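Local coordinates for uncharacterized protein (Enterococcus faecalis, PDB 3CLQ) that is of unknown function but probably resembles the AllG subunit of an oxamate carbamoyltransferase, at residues 102-107 with 229-234; 135-138 with 144-147; 152-157 with 219-224; 160-165 with 207-212. All coordinates share one frame; numbering follows the deposited sequence.

Contact 1: residues 102-107 with 229-234; sequences VGSMAG and SDYFSG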
loop_
_atom_site.group_PDB
_atom_site.type_symbol
_atom_site.label_atom_id
_atom_site.label_comp_id
_atom_site.label_asym_id
_atom_site.label_seq_id
_atom_site.Cartn_x
_atom_site.Cartn_y
_atom_site.Cartn_z
ATOM N N VAL B 102 -22.751 6.743 8.546
ATOM C CA VAL B 102 -21.789 7.781 9.010
ATOM C C VAL B 102 -21.402 8.717 7.864
ATOM O O VAL B 102 -21.422 8.328 6.704
ATOM C CB VAL B 102 -20.495 7.203 9.583
ATOM C CG1 VAL B 102 -20.734 6.611 10.950
ATOM C CG2 VAL B 102 -19.903 6.176 8.644
ATOM N N GLY B 103 -21.058 9.957 8.173
ATOM C CA GLY B 103 -20.785 10.921 7.123
ATOM C C GLY B 103 -19.494 11.680 7.326
ATOM O O GLY B 103 -19.228 12.235 8.416
ATOM N N SER B 104 -18.673 11.677 6.277
ATOM C CA SER B 104 -17.415 12.423 6.263
ATOM C C SER B 104 -17.611 13.953 6.166
ATOM O O SER B 104 -18.401 14.436 5.337
ATOM C CB SER B 104 -16.535 11.946 5.125
ATOM O OG SER B 104 -15.347 12.711 5.135
HETATM N N MSE B 105 -16.863 14.684 7.002
HETATM C CA MSE B 105 -17.004 16.134 7.229
HETATM C C MSE B 105 -18.446 16.605 7.480
HETATM O O MSE B 105 -19.031 16.335 8.534
HETATM C CB MSE B 105 -16.356 16.948 6.108
HETATM C CG MSE B 105 -14.899 16.625 5.837
HETATM SE SE MSE B 105 -13.617 16.879 7.327
HETATM C CE MSE B 105 -13.539 15.019 8.030
ATOM N N ALA B 106 -19.017 17.335 6.527
ATOM C CA ALA B 106 -20.377 17.826 6.714
ATOM C C ALA B 106 -21.324 16.616 6.737
ATOM O O ALA B 106 -22.377 16.632 7.389
ATOM C CB ALA B 106 -20.751 18.811 5.625
ATOM N N GLY B 107 -20.926 15.567 6.029
ATOM C CA GLY B 107 -21.588 14.275 6.120
ATOM C C GLY B 107 -22.962 14.258 5.484
ATOM O O GLY B 107 -23.698 13.263 5.580
ATOM N N SER B 229 -7.705 11.393 -6.602
ATOM C CA SER B 229 -7.500 11.695 -5.221
ATOM C C SER B 229 -7.272 10.382 -4.530
ATOM O O SER B 229 -7.789 9.362 -4.950
ATOM C CB SER B 229 -8.738 12.403 -4.672
ATOM O OG SER B 229 -8.886 12.222 -3.278
ATOM N N ASP B 230 -6.511 10.404 -3.455
ATOM C CA ASP B 230 -6.272 9.163 -2.743
ATOM C C ASP B 230 -7.312 8.915 -1.650
ATOM O O ASP B 230 -7.124 8.059 -0.817
ATOM C CB ASP B 230 -4.834 9.084 -2.222
ATOM C CG ASP B 230 -4.552 10.088 -1.137
ATOM O OD1 ASP B 230 -3.403 10.088 -0.588
ATOM O OD2 ASP B 230 -5.480 10.870 -0.828
ATOM N N TYR B 231 -8.425 9.631 -1.692
ATOM C CA TYR B 231 -9.395 9.548 -0.619
ATOM C C TYR B 231 -10.565 8.596 -0.858
ATOM O O TYR B 231 -11.457 8.481 -0.031
ATOM C CB TYR B 231 -9.963 10.946 -0.323
ATOM C CG TYR B 231 -10.811 10.992 0.931
ATOM C CD1 TYR B 231 -10.247 10.720 2.189
ATOM C CD2 TYR B 231 -12.168 11.284 0.859
ATOM C CE1 TYR B 231 -11.016 10.752 3.352
ATOM C CE2 TYR B 231 -12.968 11.317 2.024
ATOM C CZ TYR B 231 -12.381 11.053 3.267
ATOM O OH TYR B 231 -13.161 11.083 4.403
ATOM N N PHE B 232 -10.592 7.920 -1.988
ATOM C CA PHE B 232 -11.766 7.106 -2.301
ATOM C C PHE B 232 -12.215 6.059 -1.247
ATOM O O PHE B 232 -13.394 5.812 -1.102
ATOM C CB PHE B 232 -11.614 6.427 -3.665
ATOM C CG PHE B 232 -12.840 5.726 -4.083
ATOM C CD1 PHE B 232 -13.983 6.463 -4.429
ATOM C CD2 PHE B 232 -12.914 4.344 -4.036
ATOM C CE1 PHE B 232 -15.170 5.832 -4.779
ATOM C CE2 PHE B 232 -14.089 3.697 -4.391
ATOM C CZ PHE B 232 -15.231 4.447 -4.764
ATOM N N SER B 233 -11.297 5.435 -0.524
ATOM C CA SER B 233 -11.674 4.421 0.463
ATOM C C SER B 233 -11.927 4.975 1.880
ATOM O O SER B 233 -12.290 4.221 2.801
ATOM C CB SER B 233 -10.577 3.360 0.542
ATOM O OG SER B 233 -9.418 3.918 1.122
ATOM N N GLY B 234 -11.697 6.274 2.056
ATOM C CA GLY B 234 -11.885 6.924 3.350
ATOM C C GLY B 234 -13.250 6.617 3.933
ATOM O O GLY B 234 -13.352 6.071 5.032
#
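The type II' beta turn Ser104-Gly107, in the loop between strands 92-95 and 114-120, is joined to the type I turn Tyr231-Gly234 that leads into helix 234-247, and the junction is a pair of hydroxyls, one on Ser104 and one on Tyr231. The two backbones stay well apart: the nearest CA atoms, those of Ser104 and Gly234, are separated by 8.3 Å. Tyr231 covers the distance with its whole side chain. A chi1 of -170° swings the ring away from its own backbone N and extends the phenol toward the other turn, and Ser104 OG comes up at the edge of the ring, near its plane. Since each group is a hydroxyl, either may donate the proton. One ring face is backed by the next helix, where Gly234 CA sits 3.9 Å above the plane, offset toward the rim. Further back, Ser229 OG accepts from Tyr231 N in an ST turn (3.1 Å), and Gly234 N binds Tyr231 O, so both the N-H and the carbonyl of Tyr231 are engaged close to the phenol's root. Met238 of helix 234-247 packs against both Ser104 and Tyr231, while Arg140 lies against the tyrosine. The centre of the contact lies about 8 Å from the centre of the chain. In the hydrogen bond itself, Ser104 OG and Tyr231 OH are 2.8 Å apart.

Contact 2: residues 135-138 with 144-147; sequences LAKV and NDQS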
loop_
_atom_site.group_PDB
_atom_site.type_symbol
_atom_site.label_atom_id
_atom_site.label_comp_id
_atom_site.label_asym_id
_atom_site.label_seq_id
_atom_site.Cartn_x
_atom_site.Cartn_y
_atom_site.Cartn_z
ATOM N N LEU B 135 -12.599 15.648 -5.425
ATOM C CA LEU B 135 -11.802 16.865 -5.539
ATOM C C LEU B 135 -11.640 17.608 -4.196
ATOM O O LEU B 135 -12.055 17.103 -3.139
ATOM C CB LEU B 135 -12.376 17.787 -6.639
ATOM C CG LEU B 135 -11.821 17.653 -8.076
ATOM C CD1 LEU B 135 -10.484 18.425 -8.271
ATOM C CD2 LEU B 135 -11.687 16.184 -8.538
ATOM N N ALA B 136 -11.004 18.784 -4.255
ATOM C CA ALA B 136 -10.910 19.688 -3.116
ATOM C C ALA B 136 -12.141 20.619 -3.077
ATOM O O ALA B 136 -12.639 20.946 -1.997
ATOM C CB ALA B 136 -9.627 20.481 -3.173
ATOM N N LYS B 137 -12.635 21.036 -4.246
ATOM C CA LYS B 137 -13.892 21.803 -4.313
ATOM C C LYS B 137 -15.052 20.802 -4.267
ATOM O O LYS B 137 -15.429 20.212 -5.283
ATOM C CB LYS B 137 -13.971 22.678 -5.575
ATOM C CG LYS B 137 -14.909 23.874 -5.426
ATOM C CD LYS B 137 -15.779 24.142 -6.678
ATOM C CE LYS B 137 -15.222 25.256 -7.601
ATOM N NZ LYS B 137 -14.072 24.822 -8.463
ATOM N N VAL B 138 -15.616 20.610 -3.082
ATOM C CA VAL B 138 -16.435 19.437 -2.822
ATOM C C VAL B 138 -17.508 19.744 -1.794
ATOM O O VAL B 138 -17.297 20.561 -0.905
ATOM C CB VAL B 138 -15.541 18.290 -2.299
ATOM C CG1 VAL B 138 -16.222 17.524 -1.212
ATOM C CG2 VAL B 138 -15.129 17.367 -3.429
ATOM N N ASN B 144 -20.791 24.603 -3.199
ATOM C CA ASN B 144 -21.999 24.336 -4.008
ATOM C C ASN B 144 -22.153 25.148 -5.289
ATOM O O ASN B 144 -23.201 25.714 -5.534
ATOM C CB ASN B 144 -23.283 24.411 -3.162
ATOM C CG ASN B 144 -23.241 25.525 -2.131
ATOM O OD1 ASN B 144 -22.953 26.672 -2.447
ATOM N ND2 ASN B 144 -23.540 25.188 -0.892
ATOM N N ASP B 145 -21.100 25.193 -6.099
ATOM C CA ASP B 145 -21.178 25.689 -7.470
ATOM C C ASP B 145 -22.096 24.838 -8.328
ATOM O O ASP B 145 -22.567 23.778 -7.909
ATOM C CB ASP B 145 -19.809 25.584 -8.129
ATOM C CG ASP B 145 -18.832 26.565 -7.582
ATOM O OD1 ASP B 145 -19.127 27.779 -7.604
ATOM O OD2 ASP B 145 -17.758 26.119 -7.144
ATOM N N GLN B 146 -22.305 25.290 -9.559
ATOM C CA GLN B 146 -22.774 24.414 -10.600
ATOM C C GLN B 146 -21.805 23.223 -10.680
ATOM O O GLN B 146 -22.229 22.059 -10.663
ATOM C CB GLN B 146 -22.826 25.151 -11.937
ATOM C CG GLN B 146 -24.186 25.097 -12.637
ATOM C CD GLN B 146 -24.962 23.802 -12.365
ATOM O OE1 GLN B 146 -26.080 23.827 -11.832
ATOM N NE2 GLN B 146 -24.369 22.669 -12.737
ATOM N N SER B 147 -20.502 23.478 -10.721
ATOM C CA SER B 147 -19.593 22.349 -10.906
ATOM C C SER B 147 -19.897 21.208 -9.927
ATOM O O SER B 147 -20.057 20.058 -10.342
ATOM C CB SER B 147 -18.112 22.761 -10.925
ATOM O OG SER B 147 -17.715 23.462 -9.771
#
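From its CB, Lys137 heads toward Asp145 and Ser147. The chain bends at each of the three torsions beyond chi1 and crosses the aspartate side chain at about a right angle. At CD it meets a hydroxyl, with Lys137 CD 3.7 Å from Ser147 OG. CE stays beside the same group, Lys137 CE lying 3.8 Å from Ser147 OG. Both methylenes also lie against Asp145 OD2, but too closely to be trusted, so the exact place of that oxygen is doubtful. The partners of the lysine stand at the start of helix 146-168: Asp145 occupies the N-cap position without making a capping bond through its side chain, and Ser147 belongs to the first turn. The lysine itself comes from the loop that follows strand 126-130, so the contact closes a short loop between that strand and helix 146-168, at the protein surface. Just before the cap, Asn144 ND2 makes a weak hydrogen bond to Gly64 O. At the tip, Lys137 NZ is 4.1 Å from Ser147 OG. As modelled, Lys137 NZ is also 4.1 Å from Asp145 OD2, too long for a salt bridge; the doubtful oxygen makes this distance uncertain, although the opposite charges may still attract one another weakly.

Contact 3: residues 152-157 with 219-224; sequences LIWMRD and LKEVFE
Trp154 NE1 and Glu221 OE2, 3.2 Å apart, are the nearest polar atoms between the helical segments 152-157 and 219-224. A chi1 of -180° directs the indole of Trp154 across to helix 216-226. There the Glu221 side chain runs alongside the indole, pointing the other way, with its carboxylate inclined 41° to the ring. Glu221 CG rests 3.8 Å from Trp154 CZ2. The benzene end of the indole meets Val222 obliquely, Trp154 CH2 to Val222 CG2 at 3.8 Å. Just after the tryptophan its helix widens to a pi-type turn at 155-157, and within that turn Arg156 and Asp157 form a salt bridge. The bond from Arg156 NE to Asp157 OD1 is 2.7 Å; it arrives on the syn side, 32° out of the carboxylate plane, and Arg156 NH2 adds a weak one to the same oxygen. This is helix-to-helix packing: Phe225 inclines its ring against Trp154, Leu159 touches both Trp154 and Val222, and Met209 of helix 195-210 closes on Val222, while Leu219, Lys220 and Phe223 of helix 216-226 pack on Arg216, Gln211 and Thr206 of the second subunit.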
loop_
_atom_site.group_PDB
_atom_site.type_symbol
_atom_site.label_atom_id
_atom_site.label_comp_id
_atom_site.label_asym_id
_atom_site.label_seq_id
_atom_site.Cartn_x
_atom_site.Cartn_y
_atom_site.Cartn_z
ATOM N N LEU B 152 -22.092 15.654 -8.546
ATOM C CA LEU B 152 -23.059 14.879 -7.788
ATOM C C LEU B 152 -24.027 14.101 -8.692
ATOM O O LEU B 152 -24.406 12.966 -8.377
ATOM C CB LEU B 152 -23.863 15.793 -6.866
ATOM C CG LEU B 152 -23.330 16.007 -5.457
ATOM C CD1 LEU B 152 -24.421 15.593 -4.496
ATOM C CD2 LEU B 152 -22.092 15.174 -5.175
ATOM N N ILE B 153 -24.444 14.722 -9.795
ATOM C CA ILE B 153 -25.360 14.088 -10.750
ATOM C C ILE B 153 -24.659 13.006 -11.566
ATOM O O ILE B 153 -25.221 11.941 -11.830
ATOM C CB ILE B 153 -25.998 15.130 -11.691
ATOM C CG1 ILE B 153 -26.953 16.016 -10.900
ATOM C CG2 ILE B 153 -26.743 14.459 -12.842
ATOM C CD1 ILE B 153 -27.239 17.317 -11.567
ATOM N N TRP B 154 -23.419 13.290 -11.949
ATOM C CA TRP B 154 -22.570 12.324 -12.618
ATOM C C TRP B 154 -22.407 11.086 -11.743
ATOM O O TRP B 154 -22.514 9.956 -12.211
ATOM C CB TRP B 154 -21.216 12.955 -12.906
ATOM C CG TRP B 154 -20.256 12.039 -13.600
ATOM C CD1 TRP B 154 -20.124 11.855 -14.945
ATOM C CD2 TRP B 154 -19.277 11.192 -12.981
ATOM N NE1 TRP B 154 -19.133 10.940 -15.202
ATOM C CE2 TRP B 154 -18.596 10.519 -14.012
ATOM C CE3 TRP B 154 -18.916 10.932 -11.657
ATOM C CZ2 TRP B 154 -17.577 9.603 -13.760
ATOM C CZ3 TRP B 154 -17.899 10.021 -11.412
ATOM C CH2 TRP B 154 -17.248 9.372 -12.455
HETATM N N MSE B 155 -22.171 11.299 -10.462
HETATM C CA MSE B 155 -22.028 10.180 -9.539
HETATM C C MSE B 155 -23.306 9.376 -9.324
HETATM O O MSE B 155 -23.251 8.212 -8.947
HETATM C CB MSE B 155 -21.517 10.669 -8.201
HETATM C CG MSE B 155 -20.138 11.249 -8.278
HETATM SE SE MSE B 155 -19.687 11.925 -6.527
HETATM C CE MSE B 155 -19.108 10.274 -5.639
ATOM N N ARG B 156 -24.465 9.979 -9.547
ATOM C CA ARG B 156 -25.687 9.211 -9.367
ATOM C C ARG B 156 -26.268 8.712 -10.684
ATOM O O ARG B 156 -27.129 7.834 -10.683
ATOM C CB ARG B 156 -26.746 9.990 -8.591
ATOM C CG ARG B 156 -27.340 11.121 -9.363
ATOM C CD ARG B 156 -28.847 11.098 -9.352
ATOM N NE ARG B 156 -29.258 11.688 -10.608
ATOM C CZ ARG B 156 -29.743 12.914 -10.760
ATOM N NH1 ARG B 156 -29.957 13.714 -9.721
ATOM N NH2 ARG B 156 -30.032 13.321 -11.977
ATOM N N ASP B 157 -25.801 9.266 -11.798
ATOM C CA ASP B 157 -26.297 8.860 -13.108
ATOM C C ASP B 157 -25.411 7.782 -13.697
ATOM O O ASP B 157 -25.886 6.883 -14.399
ATOM C CB ASP B 157 -26.337 10.049 -14.063
ATOM C CG ASP B 157 -27.589 10.889 -13.904
ATOM O OD1 ASP B 157 -28.341 10.683 -12.923
ATOM O OD2 ASP B 157 -27.807 11.754 -14.774
ATOM N N LEU B 219 -15.718 3.679 -18.610
ATOM C CA LEU B 219 -14.791 3.140 -17.665
ATOM C C LEU B 219 -13.623 4.098 -17.647
ATOM O O LEU B 219 -13.067 4.377 -16.593
ATOM C CB LEU B 219 -14.359 1.747 -18.079
ATOM C CG LEU B 219 -15.108 0.559 -17.463
ATOM C CD1 LEU B 219 -16.336 0.983 -16.749
ATOM C CD2 LEU B 219 -15.464 -0.448 -18.536
ATOM N N LYS B 220 -13.269 4.641 -18.805
ATOM C CA LYS B 220 -12.115 5.521 -18.871
ATOM C C LYS B 220 -12.207 6.722 -17.921
ATOM O O LYS B 220 -11.290 6.973 -17.117
ATOM C CB LYS B 220 -11.832 5.946 -20.304
ATOM C CG LYS B 220 -10.414 6.425 -20.496
ATOM C CD LYS B 220 -10.397 7.944 -20.637
ATOM C CE LYS B 220 -10.084 8.362 -22.060
ATOM N NZ LYS B 220 -8.669 8.076 -22.378
ATOM N N GLU B 221 -13.314 7.449 -17.971
ATOM C CA GLU B 221 -13.439 8.598 -17.085
ATOM C C GLU B 221 -13.652 8.213 -15.613
ATOM O O GLU B 221 -13.221 8.938 -14.704
ATOM C CB GLU B 221 -14.450 9.630 -17.612
ATOM C CG GLU B 221 -15.862 9.488 -17.166
ATOM C CD GLU B 221 -16.716 10.680 -17.632
ATOM O OE1 GLU B 221 -17.455 10.554 -18.655
ATOM O OE2 GLU B 221 -16.634 11.758 -16.980
ATOM N N VAL B 222 -14.247 7.056 -15.359
ATOM C CA VAL B 222 -14.309 6.583 -13.981
ATOM C C VAL B 222 -12.916 6.247 -13.374
ATOM O O VAL B 222 -12.688 6.469 -12.183
ATOM C CB VAL B 222 -15.267 5.410 -13.828
ATOM C CG1 VAL B 222 -14.973 4.656 -12.569
ATOM C CG2 VAL B 222 -16.692 5.908 -13.803
ATOM N N PHE B 223 -11.981 5.730 -14.165
ATOM C CA PHE B 223 -10.641 5.543 -13.628
ATOM C C PHE B 223 -9.997 6.892 -13.382
ATOM O O PHE B 223 -9.284 7.077 -12.399
ATOM C CB PHE B 223 -9.747 4.761 -14.582
ATOM C CG PHE B 223 -10.219 3.373 -14.855
ATOM C CD1 PHE B 223 -10.491 2.497 -13.804
ATOM C CD2 PHE B 223 -10.373 2.933 -16.168
ATOM C CE1 PHE B 223 -10.926 1.210 -14.055
ATOM C CE2 PHE B 223 -10.796 1.634 -16.435
ATOM C CZ PHE B 223 -11.083 0.771 -15.387
ATOM N N GLU B 224 -10.234 7.832 -14.289
ATOM C CA GLU B 224 -9.665 9.155 -14.141
ATOM C C GLU B 224 -10.123 9.717 -12.806
ATOM O O GLU B 224 -9.338 10.311 -12.069
ATOM C CB GLU B 224 -10.163 10.041 -15.253
ATOM C CG GLU B 224 -9.174 11.047 -15.800
ATOM C CD GLU B 224 -9.463 11.340 -17.293
ATOM O OE1 GLU B 224 -8.713 10.772 -18.134
ATOM O OE2 GLU B 224 -10.444 12.080 -17.613
#

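Contact 4: residues 160-165 with 207-212; sequences GPLLHD and PYMVQT
Leu162 and Met209 bring two helices together, their CA atoms 6.8 Å apart, and three residues further along both segments Asp165 and Thr212 come closer still, with CA atoms at 6.4 Å. Both helices are kinked near the start of these segments, at Pro161 and at Pro207, prolines with no N-H to give to the preceding turn. The main apolar contact is between the branched end of Leu162 and the long chain of Met209, modelled as selenomethionine, and the two side chains cross at about a right angle. Leu162 is fully extended, its CG anti to the backbone N (chi1 -162°), and its two methyls divide the work. CD2 of Leu162 lies against the base of the partner, 3.5 Å from Met209 CG, whereas Leu162 CD1 meets the tip, 3.4 Å from Met209 CE. The methyl gets there because the Met209 chain, extended to its selenium, turns at chi3 (71°) and folds CE back over the leucine. At the other end of the interface, just beyond helix 195-210, Thr212 OG1 rests against the CB methylene of Asp165, 3.4 Å away, a packing contact; Thr212 CG2 is 4.4 Å from Leu162 CD2, so the threonine also borders the apolar patch. Helix 216-226 covers that patch, its Val222 and Leu219 lying on Leu162. On another side of helix 146-168, Leu163 packs on Phe31 of strand 26-33 and His164 ND1 is hydrogen-bonded to Phe31 O, while Val210 O accepts a hydrogen bond from Arg216 NE of the second subunit.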
loop_
_atom_site.group_PDB
_atom_site.type_symbol
_atom_site.label_atom_id
_atom_site.label_comp_id
_atom_site.label_asym_id
_atom_site.label_seq_id
_atom_site.Cartn_x
_atom_site.Cartn_y
_atom_site.Cartn_z
ATOM N N GLY B 160 -22.298 5.849 -9.738
ATOM C CA GLY B 160 -23.171 5.069 -8.855
ATOM C C GLY B 160 -23.714 3.762 -9.413
ATOM O O GLY B 160 -23.435 2.694 -8.870
ATOM N N PRO B 161 -24.522 3.840 -10.484
ATOM C CA PRO B 161 -25.045 2.668 -11.179
ATOM C C PRO B 161 -23.953 1.676 -11.571
ATOM O O PRO B 161 -24.104 0.464 -11.389
ATOM C CB PRO B 161 -25.677 3.277 -12.424
ATOM C CG PRO B 161 -26.126 4.624 -11.977
ATOM C CD PRO B 161 -25.018 5.092 -11.085
ATOM N N LEU B 162 -22.848 2.194 -12.087
ATOM C CA LEU B 162 -21.701 1.359 -12.404
ATOM C C LEU B 162 -21.303 0.555 -11.170
ATOM O O LEU B 162 -21.110 -0.654 -11.251
ATOM C CB LEU B 162 -20.539 2.216 -12.884
ATOM C CG LEU B 162 -19.386 1.543 -13.653
ATOM C CD1 LEU B 162 -18.235 2.514 -13.856
ATOM C CD2 LEU B 162 -18.868 0.312 -12.952
ATOM N N LEU B 163 -21.190 1.209 -10.025
ATOM C CA LEU B 163 -20.733 0.502 -8.843
ATOM C C LEU B 163 -21.706 -0.572 -8.433
ATOM O O LEU B 163 -21.308 -1.692 -8.149
ATOM C CB LEU B 163 -20.491 1.445 -7.672
ATOM C CG LEU B 163 -19.015 1.774 -7.477
ATOM C CD1 LEU B 163 -18.249 0.882 -8.392
ATOM C CD2 LEU B 163 -18.708 3.238 -7.782
ATOM N N HIS B 164 -22.980 -0.221 -8.409
ATOM C CA HIS B 164 -24.055 -1.136 -8.040
ATOM C C HIS B 164 -24.031 -2.379 -8.912
ATOM O O HIS B 164 -24.123 -3.497 -8.405
ATOM C CB HIS B 164 -25.393 -0.423 -8.218
ATOM C CG HIS B 164 -26.590 -1.322 -8.165
ATOM N ND1 HIS B 164 -27.247 -1.623 -6.987
ATOM C CD2 HIS B 164 -27.292 -1.931 -9.150
ATOM C CE1 HIS B 164 -28.290 -2.393 -7.247
ATOM N NE2 HIS B 164 -28.335 -2.601 -8.551
ATOM N N ASP B 165 -23.920 -2.167 -10.225
ATOM C CA ASP B 165 -23.887 -3.260 -11.178
ATOM C C ASP B 165 -22.640 -4.137 -10.964
ATOM O O ASP B 165 -22.715 -5.366 -10.943
ATOM C CB ASP B 165 -23.974 -2.718 -12.608
ATOM C CG ASP B 165 -25.351 -2.111 -12.925
ATOM O OD1 ASP B 165 -25.639 -1.871 -14.127
ATOM O OD2 ASP B 165 -26.159 -1.877 -11.980
ATOM N N PRO B 207 -12.120 -5.783 -11.771
ATOM C CA PRO B 207 -12.597 -6.974 -12.485
ATOM C C PRO B 207 -14.127 -6.951 -12.645
ATOM O O PRO B 207 -14.663 -7.271 -13.697
ATOM C CB PRO B 207 -12.182 -8.135 -11.563
ATOM C CG PRO B 207 -11.120 -7.597 -10.662
ATOM C CD PRO B 207 -11.224 -6.106 -10.638
ATOM N N TYR B 208 -14.813 -6.560 -11.584
ATOM C CA TYR B 208 -16.271 -6.496 -11.586
ATOM C C TYR B 208 -16.833 -5.375 -12.456
ATOM O O TYR B 208 -17.847 -5.566 -13.123
ATOM C CB TYR B 208 -16.797 -6.391 -10.152
ATOM C CG TYR B 208 -16.215 -7.442 -9.254
ATOM C CD1 TYR B 208 -16.164 -8.768 -9.653
ATOM C CD2 TYR B 208 -15.684 -7.106 -8.016
ATOM C CE1 TYR B 208 -15.609 -9.738 -8.846
ATOM C CE2 TYR B 208 -15.127 -8.065 -7.194
ATOM C CZ TYR B 208 -15.099 -9.381 -7.613
ATOM O OH TYR B 208 -14.555 -10.338 -6.783
HETATM N N MSE B 209 -16.187 -4.217 -12.459
HETATM C CA MSE B 209 -16.634 -3.125 -13.300
HETATM C C MSE B 209 -16.533 -3.528 -14.751
HETATM O O MSE B 209 -17.375 -3.187 -15.562
HETATM C CB MSE B 209 -15.805 -1.863 -13.091
HETATM C CG MSE B 209 -15.930 -1.211 -11.724
HETATM SE SE MSE B 209 -14.535 0.156 -11.507
HETATM C CE MSE B 209 -15.194 1.485 -12.723
ATOM N N VAL B 210 -15.493 -4.258 -15.089
ATOM C CA VAL B 210 -15.332 -4.639 -16.470
ATOM C C VAL B 210 -16.442 -5.593 -16.959
ATOM O O VAL B 210 -16.709 -5.680 -18.153
ATOM C CB VAL B 210 -13.942 -5.224 -16.671
ATOM C CG1 VAL B 210 -13.832 -5.937 -17.993
ATOM C CG2 VAL B 210 -12.916 -4.106 -16.557
ATOM N N GLN B 211 -17.105 -6.280 -16.030
ATOM C CA GLN B 211 -18.125 -7.263 -16.384
ATOM C C GLN B 211 -19.484 -6.597 -16.621
ATOM O O GLN B 211 -20.508 -7.243 -16.846
ATOM C CB GLN B 211 -18.238 -8.307 -15.284
ATOM C CG GLN B 211 -17.263 -9.442 -15.448
ATOM C CD GLN B 211 -17.315 -10.408 -14.294
ATOM O OE1 GLN B 211 -16.506 -10.321 -13.372
ATOM N NE2 GLN B 211 -18.275 -11.324 -14.321
ATOM N N THR B 212 -19.446 -5.279 -16.596
ATOM C CA THR B 212 -20.619 -4.455 -16.536
ATOM C C THR B 212 -20.979 -4.045 -17.958
ATOM O O THR B 212 -20.226 -4.322 -18.897
ATOM C CB THR B 212 -20.298 -3.248 -15.663
ATOM O OG1 THR B 212 -21.337 -3.055 -14.710
ATOM C CG2 THR B 212 -20.073 -2.012 -16.489
#

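From the N terminus, the chain first reaches residues 102-107, where contact 1 opens the widest loop, closed only at 229-234; the other three lie inside it. Contact 2 closes almost at once, across the short loop that leads into helix 146-168. That helix then supplies one side of contact 3 and, a little later, of contact 4. Contact 4 closes first, on the end of helix 195-210, so it is nested within contact 3, which closes on helix 216-226. Contacts 3 and 4 touch directly, and both adjoin the second subunit. Contact 1 touches none of the others, though its nearest atoms come within about 5 Å of contacts 2 and 4, whose own centres are about 25 Å apart.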